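Local coordinates for capsular polysaccharide biosynthesis protein (PDB 4BQN) that binds coenzyme A and is probably an acetyltransferase in the biosynthesis of capsular polysaccharide in Burkholderia pseudomallei, at residues A[5-17]-A[58-70]. The protein carries 1 engineered substitution. Numbering follows the deposited sequence. Where two conformers were deposited one is given.
Sequences RKKYSVYGSCQAP and PKLDLFLYQPVSE. With COA (coenzyme A), chain C.
Strands 6-11 and 62-65 run parallel, S9 N, L64 N, Y11 N and Q66 N each bonding to a carbonyl of the other segment. At the start K7 O accepts from D61 N and L62 N, while D61 OD2 turns its anti lone pair to K7 N (2.8 Å).

Apolar side chains pack on both faces of the sheet. On one, Y8 CB meets L62 CB. On the other, Y11 CB rests against F63 CE1 (3.6 Å), and the Y11 ring, CG anti to the backbone N (chi1 175°), reaches V68 CG2 through CE2.

The buried amide of Q66 ties the end of strand 62-65 to the turn leading into helix 15-24. OE1 takes two bonds in the carbonyl plane, from S13 N (2.9 Å) and S13 OG (2.7 Å). NE2 donates to Q15 OE1 (2.9 Å) and to Q96 O; Q15 NE2 donates to M98 O.

C14 SG is disulfide-bonded to coenzyme A S1P (2.0 Å), and S69 N and OG grip phosphate oxygens, alongside Y97, R167, N172 and R294. The site lies at the C-terminal ends of central parallel strands, as is typical of three-layer alpha/beta folds with sheet order 2-1-3-4.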
loop_
_atom_site.group_PDB
_atom_site.type_symbol
_atom_site.label_atom_id
_atom_site.label_comp_id
_atom_site.label_asym_id
_atom_site.label_seq_id
_atom_site.Cartn_x
_atom_site.Cartn_y
_atom_site.Cartn_z
ATOM N N ARG A 5 -8.894 -6.586 -29.972
ATOM C CA ARG A 5 -7.887 -6.726 -28.933
ATOM C C ARG A 5 -8.265 -7.843 -27.967
ATOM O O ARG A 5 -9.444 -8.159 -27.807
ATOM C CB ARG A 5 -7.768 -5.417 -28.154
ATOM C CG ARG A 5 -7.114 -4.303 -28.945
ATOM C CD ARG A 5 -7.017 -3.011 -28.165
ATOM N NE ARG A 5 -8.317 -2.407 -27.899
ATOM C CZ ARG A 5 -8.525 -1.391 -27.060
ATOM N NH1 ARG A 5 -7.519 -0.842 -26.373
ATOM N NH2 ARG A 5 -9.753 -0.919 -26.903
ATOM N N LYS A 6 -7.264 -8.436 -27.326
ATOM C CA LYS A 6 -7.495 -9.405 -26.255
ATOM C C LYS A 6 -8.072 -8.685 -25.044
ATOM O O LYS A 6 -7.871 -7.481 -24.887
ATOM C CB LYS A 6 -6.189 -10.105 -25.878
ATOM C CG LYS A 6 -5.609 -10.985 -26.978
ATOM C CD LYS A 6 -4.235 -11.504 -26.594
ATOM C CE LYS A 6 -3.661 -12.402 -27.677
ATOM N NZ LYS A 6 -2.426 -13.097 -27.215
ATOM N N LYS A 7 -8.783 -9.423 -24.194
ATOM C CA LYS A 7 -9.436 -8.823 -23.038
ATOM C C LYS A 7 -8.706 -9.147 -21.739
ATOM O O LYS A 7 -8.284 -10.290 -21.506
ATOM C CB LYS A 7 -10.900 -9.258 -22.949
ATOM C CG LYS A 7 -11.737 -8.846 -24.149
ATOM C CD LYS A 7 -13.161 -9.363 -24.023
ATOM C CE LYS A 7 -13.897 -9.316 -25.353
ATOM N NZ LYS A 7 -15.072 -10.232 -25.343
ATOM N N TYR A 8 -8.559 -8.130 -20.894
ATOM C CA TYR A 8 -7.953 -8.328 -19.586
ATOM C C TYR A 8 -8.710 -7.583 -18.519
ATOM O O TYR A 8 -9.442 -6.629 -18.800
ATOM C CB TYR A 8 -6.464 -7.924 -19.571
ATOM C CG TYR A 8 -6.155 -6.470 -19.293
ATOM C CD1 TYR A 8 -6.473 -5.477 -20.217
ATOM C CD2 TYR A 8 -5.519 -6.094 -18.117
ATOM C CE1 TYR A 8 -6.177 -4.151 -19.962
ATOM C CE2 TYR A 8 -5.211 -4.768 -17.858
ATOM C CZ TYR A 8 -5.546 -3.804 -18.773
ATOM O OH TYR A 8 -5.237 -2.485 -18.485
ATOM N N SER A 9 -8.519 -8.026 -17.285
ATOM C CA SER A 9 -8.981 -7.266 -16.142
ATOM C C SER A 9 -7.889 -7.266 -15.100
ATOM O O SER A 9 -6.975 -8.101 -15.150
ATOM C CB SER A 9 -10.250 -7.872 -15.558
ATOM O OG SER A 9 -10.813 -6.982 -14.617
ATOM N N VAL A 10 -7.988 -6.329 -14.160
ATOM C CA VAL A 10 -7.070 -6.266 -13.024
ATOM C C VAL A 10 -7.898 -6.248 -11.739
ATOM O O VAL A 10 -8.700 -5.325 -11.515
ATOM C CB VAL A 10 -6.127 -5.039 -13.058
ATOM C CG1 VAL A 10 -4.983 -5.255 -12.078
ATOM C CG2 VAL A 10 -5.552 -4.790 -14.457
ATOM N N TYR A 11 -7.708 -7.266 -10.906
ATOM C CA TYR A 11 -8.455 -7.363 -9.663
ATOM C C TYR A 11 -7.502 -7.369 -8.481
ATOM O O TYR A 11 -6.469 -8.037 -8.506
ATOM C CB TYR A 11 -9.275 -8.644 -9.619
ATOM C CG TYR A 11 -9.970 -8.848 -8.304
ATOM C CD1 TYR A 11 -11.089 -8.095 -7.962
ATOM C CD2 TYR A 11 -9.500 -9.796 -7.395
ATOM C CE1 TYR A 11 -11.727 -8.288 -6.750
ATOM C CE2 TYR A 11 -10.133 -9.999 -6.170
ATOM C CZ TYR A 11 -11.253 -9.238 -5.854
ATOM O OH TYR A 11 -11.901 -9.465 -4.650
ATOM N N GLY A 12 -7.866 -6.679 -7.414
ATOM C CA GLY A 12 -7.035 -6.702 -6.220
ATOM C C GLY A 12 -7.429 -5.565 -5.329
ATOM O O GLY A 12 -8.618 -5.249 -5.206
ATOM N N SER A 13 -6.439 -4.966 -4.675
ATOM C CA SER A 13 -6.653 -3.815 -3.813
ATOM C C SER A 13 -6.897 -2.560 -4.655
ATOM O O SER A 13 -7.033 -2.637 -5.892
ATOM C CB SER A 13 -5.395 -3.603 -2.969
ATOM O OG SER A 13 -4.332 -3.102 -3.778
ATOM N N CYS A 14 -6.898 -1.397 -4.006
ATOM C CA CYS A 14 -6.946 -0.132 -4.736
ATOM C C CYS A 14 -5.813 0.007 -5.775
ATOM O O CYS A 14 -5.900 0.813 -6.694
ATOM C CB CYS A 14 -6.947 1.048 -3.754
ATOM S SG CYS A 14 -5.387 1.481 -3.049
ATOM N N GLN A 15 -4.748 -0.785 -5.630
ATOM C CA GLN A 15 -3.637 -0.761 -6.576
ATOM C C GLN A 15 -4.017 -1.352 -7.921
ATOM O O GLN A 15 -3.365 -1.031 -8.927
ATOM C CB GLN A 15 -2.438 -1.520 -5.998
ATOM C CG GLN A 15 -1.911 -0.853 -4.725
ATOM C CD GLN A 15 -0.963 -1.722 -3.923
ATOM O OE1 GLN A 15 -0.496 -2.781 -4.382
ATOM N NE2 GLN A 15 -0.650 -1.266 -2.712
ATOM N N ALA A 16 -5.060 -2.194 -7.946
ATOM C CA ALA A 16 -5.460 -2.861 -9.179
ATOM C C ALA A 16 -6.025 -1.890 -10.234
ATOM O O ALA A 16 -5.514 -1.863 -11.352
ATOM C CB ALA A 16 -6.356 -4.058 -8.889
ATOM N N PRO A 17 -7.027 -1.050 -9.889
ATOM C CA PRO A 17 -7.473 -0.069 -10.877
ATOM C C PRO A 17 -6.335 0.886 -11.280
ATOM O O PRO A 17 -6.259 1.299 -12.441
ATOM C CB PRO A 17 -8.620 0.651 -10.144
ATOM C CG PRO A 17 -9.160 -0.412 -9.217
ATOM C CD PRO A 17 -7.927 -1.098 -8.717
ATOM N N PRO A 58 -14.842 -15.520 -17.247
ATOM C CA PRO A 58 -14.803 -16.575 -18.273
ATOM C C PRO A 58 -14.514 -16.073 -19.701
ATOM O O PRO A 58 -14.245 -16.880 -20.595
ATOM C CB PRO A 58 -16.205 -17.194 -18.195
ATOM C CG PRO A 58 -16.634 -16.926 -16.785
ATOM C CD PRO A 58 -16.114 -15.546 -16.500
ATOM N N LYS A 59 -14.573 -14.761 -19.909
ATOM C CA LYS A 59 -14.272 -14.168 -21.212
ATOM C C LYS A 59 -12.878 -13.525 -21.311
ATOM O O LYS A 59 -12.522 -12.971 -22.354
ATOM C CB LYS A 59 -15.350 -13.142 -21.600
ATOM C CG LYS A 59 -16.767 -13.694 -21.669
ATOM C CD LYS A 59 -17.758 -12.591 -22.000
ATOM C CE LYS A 59 -19.181 -13.004 -21.665
ATOM N NZ LYS A 59 -20.016 -11.824 -21.300
ATOM N N LEU A 60 -12.082 -13.593 -20.246
ATOM C CA LEU A 60 -10.777 -12.929 -20.259
ATOM C C LEU A 60 -9.674 -13.765 -20.902
ATOM O O LEU A 60 -9.596 -14.984 -20.701
ATOM C CB LEU A 60 -10.350 -12.555 -18.836
ATOM C CG LEU A 60 -11.234 -11.559 -18.091
ATOM C CD1 LEU A 60 -10.667 -11.416 -16.684
ATOM C CD2 LEU A 60 -11.313 -10.224 -18.817
ATOM N N ASP A 61 -8.814 -13.088 -21.666
ATOM C CA ASP A 61 -7.537 -13.651 -22.082
ATOM C C ASP A 61 -6.506 -13.548 -20.962
ATOM O O ASP A 61 -5.640 -14.420 -20.830
ATOM C CB ASP A 61 -7.028 -12.938 -23.331
ATOM C CG ASP A 61 -7.952 -13.124 -24.504
ATOM O OD1 ASP A 61 -7.952 -14.231 -25.070
ATOM O OD2 ASP A 61 -8.682 -12.175 -24.839
ATOM N N LEU A 62 -6.606 -12.482 -20.167
ATOM C CA LEU A 62 -5.633 -12.204 -19.114
ATOM C C LEU A 62 -6.328 -11.707 -17.858
ATOM O O LEU A 62 -7.160 -10.804 -17.931
ATOM C CB LEU A 62 -4.633 -11.157 -19.600
ATOM C CG LEU A 62 -3.653 -10.565 -18.573
ATOM C CD1 LEU A 62 -2.703 -11.618 -18.018
ATOM C CD2 LEU A 62 -2.887 -9.391 -19.176
ATOM N N PHE A 63 -5.965 -12.289 -16.715
ATOM C CA PHE A 63 -6.464 -11.855 -15.414
ATOM C C PHE A 63 -5.224 -11.498 -14.607
ATOM O O PHE A 63 -4.466 -12.382 -14.204
ATOM C CB PHE A 63 -7.256 -12.988 -14.752
ATOM C CG PHE A 63 -7.927 -12.631 -13.443
ATOM C CD1 PHE A 63 -8.785 -11.540 -13.331
ATOM C CD2 PHE A 63 -7.745 -13.446 -12.325
ATOM C CE1 PHE A 63 -9.416 -11.246 -12.126
ATOM C CE2 PHE A 63 -8.370 -13.158 -11.117
ATOM C CZ PHE A 63 -9.212 -12.059 -11.015
ATOM N N LEU A 64 -4.982 -10.197 -14.458
ATOM C CA LEU A 64 -3.919 -9.712 -13.577
ATOM C C LEU A 64 -4.562 -9.477 -12.233
ATOM O O LEU A 64 -5.572 -8.798 -12.135
ATOM C CB LEU A 64 -3.321 -8.400 -14.091
ATOM C CG LEU A 64 -2.390 -8.443 -15.300
ATOM C CD1 LEU A 64 -2.155 -7.041 -15.844
ATOM C CD2 LEU A 64 -1.065 -9.118 -14.961
ATOM N N TYR A 65 -3.990 -10.056 -11.186
ATOM C CA TYR A 65 -4.653 -9.958 -9.899
ATOM C C TYR A 65 -3.652 -9.928 -8.766
ATOM O O TYR A 65 -2.535 -10.444 -8.888
ATOM C CB TYR A 65 -5.634 -11.140 -9.707
ATOM C CG TYR A 65 -4.926 -12.457 -9.532
ATOM C CD1 TYR A 65 -4.488 -13.197 -10.641
ATOM C CD2 TYR A 65 -4.627 -12.932 -8.258
ATOM C CE1 TYR A 65 -3.785 -14.384 -10.478
ATOM C CE2 TYR A 65 -3.924 -14.119 -8.083
ATOM C CZ TYR A 65 -3.502 -14.827 -9.195
ATOM O OH TYR A 65 -2.814 -15.998 -9.010
ATOM N N GLN A 66 -4.069 -9.355 -7.650
ATOM C CA GLN A 66 -3.281 -9.433 -6.436
ATOM C C GLN A 66 -3.857 -10.509 -5.535
ATOM O O GLN A 66 -5.074 -10.743 -5.545
ATOM C CB GLN A 66 -3.287 -8.086 -5.720
ATOM C CG GLN A 66 -2.668 -6.990 -6.577
ATOM C CD GLN A 66 -2.590 -5.654 -5.882
ATOM O OE1 GLN A 66 -3.599 -5.131 -5.416
ATOM N NE2 GLN A 66 -1.390 -5.078 -5.821
ATOM N N PRO A 67 -3.006 -11.174 -4.744
ATOM C CA PRO A 67 -3.529 -12.178 -3.814
ATOM C C PRO A 67 -4.560 -11.612 -2.818
ATOM O O PRO A 67 -4.332 -10.562 -2.219
ATOM C CB PRO A 67 -2.269 -12.633 -3.071
ATOM C CG PRO A 67 -1.166 -12.467 -4.072
ATOM C CD PRO A 67 -1.532 -11.145 -4.731
ATOM N N VAL A 68 -5.690 -12.301 -2.674
ATOM C CA VAL A 68 -6.726 -11.910 -1.708
ATOM C C VAL A 68 -7.242 -13.178 -1.055
ATOM O O VAL A 68 -7.788 -14.055 -1.724
ATOM C CB VAL A 68 -7.919 -11.154 -2.361
ATOM C CG1 VAL A 68 -8.955 -10.788 -1.299
ATOM C CG2 VAL A 68 -7.459 -9.903 -3.096
ATOM N N SER A 69 -7.095 -13.257 0.264
ATOM C CA SER A 69 -7.471 -14.438 1.020
ATOM C C SER A 69 -8.981 -14.636 1.071
ATOM O O SER A 69 -9.749 -13.680 0.925
ATOM C CB SER A 69 -6.953 -14.340 2.467
ATOM O OG SER A 69 -7.701 -13.364 3.186
ATOM N N GLU A 70 -9.392 -15.870 1.339
ATOM C CA GLU A 70 -10.801 -16.176 1.588
ATOM C C GLU A 70 -11.293 -15.520 2.879
ATOM O O GLU A 70 -12.460 -15.124 2.972
ATOM C CB GLU A 70 -11.037 -17.689 1.625
ATOM C CG GLU A 70 -12.434 -18.078 2.090
ATOM C CD GLU A 70 -12.840 -19.488 1.701
ATOM O OE1 GLU A 70 -12.386 -19.988 0.643
ATOM O OE2 GLU A 70 -13.639 -20.088 2.455
HETATM N N1A COA C . 3.848 -5.684 5.626
HETATM C C2A COA C . 3.040 -5.538 6.707
HETATM N N3A COA C . 1.706 -5.680 6.637
HETATM C C4A COA C . 1.133 -6.018 5.459
HETATM C C5A COA C . 1.946 -6.200 4.262
HETATM C C6A COA C . 3.384 -6.012 4.404
HETATM N N6A COA C . 4.192 -6.157 3.333
HETATM N N7A COA C . 1.125 -6.522 3.235
HETATM C C8A COA C . -0.131 -6.557 3.746
HETATM N N9A COA C . -0.120 -6.230 5.059
HETATM C C1B COA C . -1.248 -6.196 5.998
HETATM C C2B COA C . -2.575 -5.746 5.414
HETATM O O2B COA C . -2.683 -4.323 5.457
HETATM C C3B COA C . -3.531 -6.457 6.359
HETATM O O3B COA C . -3.540 -5.704 7.587
HETATM P P3B COA C . -4.628 -5.955 8.744
HETATM O O7A COA C . -4.355 -4.839 9.722
HETATM O O8A COA C . -5.955 -5.823 8.046
HETATM O O9A COA C . -4.361 -7.338 9.289
HETATM C C4B COA C . -2.834 -7.792 6.617
HETATM O O4B COA C . -1.446 -7.563 6.369
HETATM C C5B COA C . -3.337 -8.941 5.742
HETATM O O5B COA C . -3.203 -8.530 4.388
HETATM P P1A COA C . -2.592 -9.480 3.272
HETATM O O1A COA C . -2.473 -8.642 2.033
HETATM O O2A COA C . -1.353 -10.162 3.769
HETATM O O3A COA C . -3.657 -10.650 3.042
HETATM P P2A COA C . -5.211 -10.719 2.619
HETATM O O4A COA C . -5.970 -11.266 3.802
HETATM O O5A COA C . -5.239 -11.510 1.341
HETATM O O6A COA C . -5.693 -9.224 2.364
HETATM C CBP COA C . -5.997 -7.050 1.397
HETATM C CCP COA C . -5.529 -8.481 1.139
HETATM C CDP COA C . -5.842 -6.210 0.135
HETATM C CEP COA C . -7.481 -7.094 1.719
HETATM C CAP COA C . -5.162 -6.482 2.574
HETATM O OAP COA C . -3.812 -6.272 2.155
HETATM C C9P COA C . -5.653 -5.208 3.244
HETATM O O9P COA C . -6.502 -5.261 4.124
HETATM N N8P COA C . -5.090 -4.047 2.891
HETATM C C7P COA C . -5.449 -2.786 3.525
HETATM C C6P COA C . -6.790 -2.212 3.102
HETATM C C5P COA C . -6.742 -1.943 1.622
HETATM O O5P COA C . -7.086 -2.790 0.812
HETATM N N4P COA C . -6.304 -0.745 1.282
HETATM C C3P COA C . -6.197 -0.344 -0.092
HETATM C C2P COA C . -4.775 0.071 -0.390
HETATM S S1P COA C . -4.538 -0.030 -2.120
HETATM O O HOH W 1 -13.326 -12.753 -24.910
#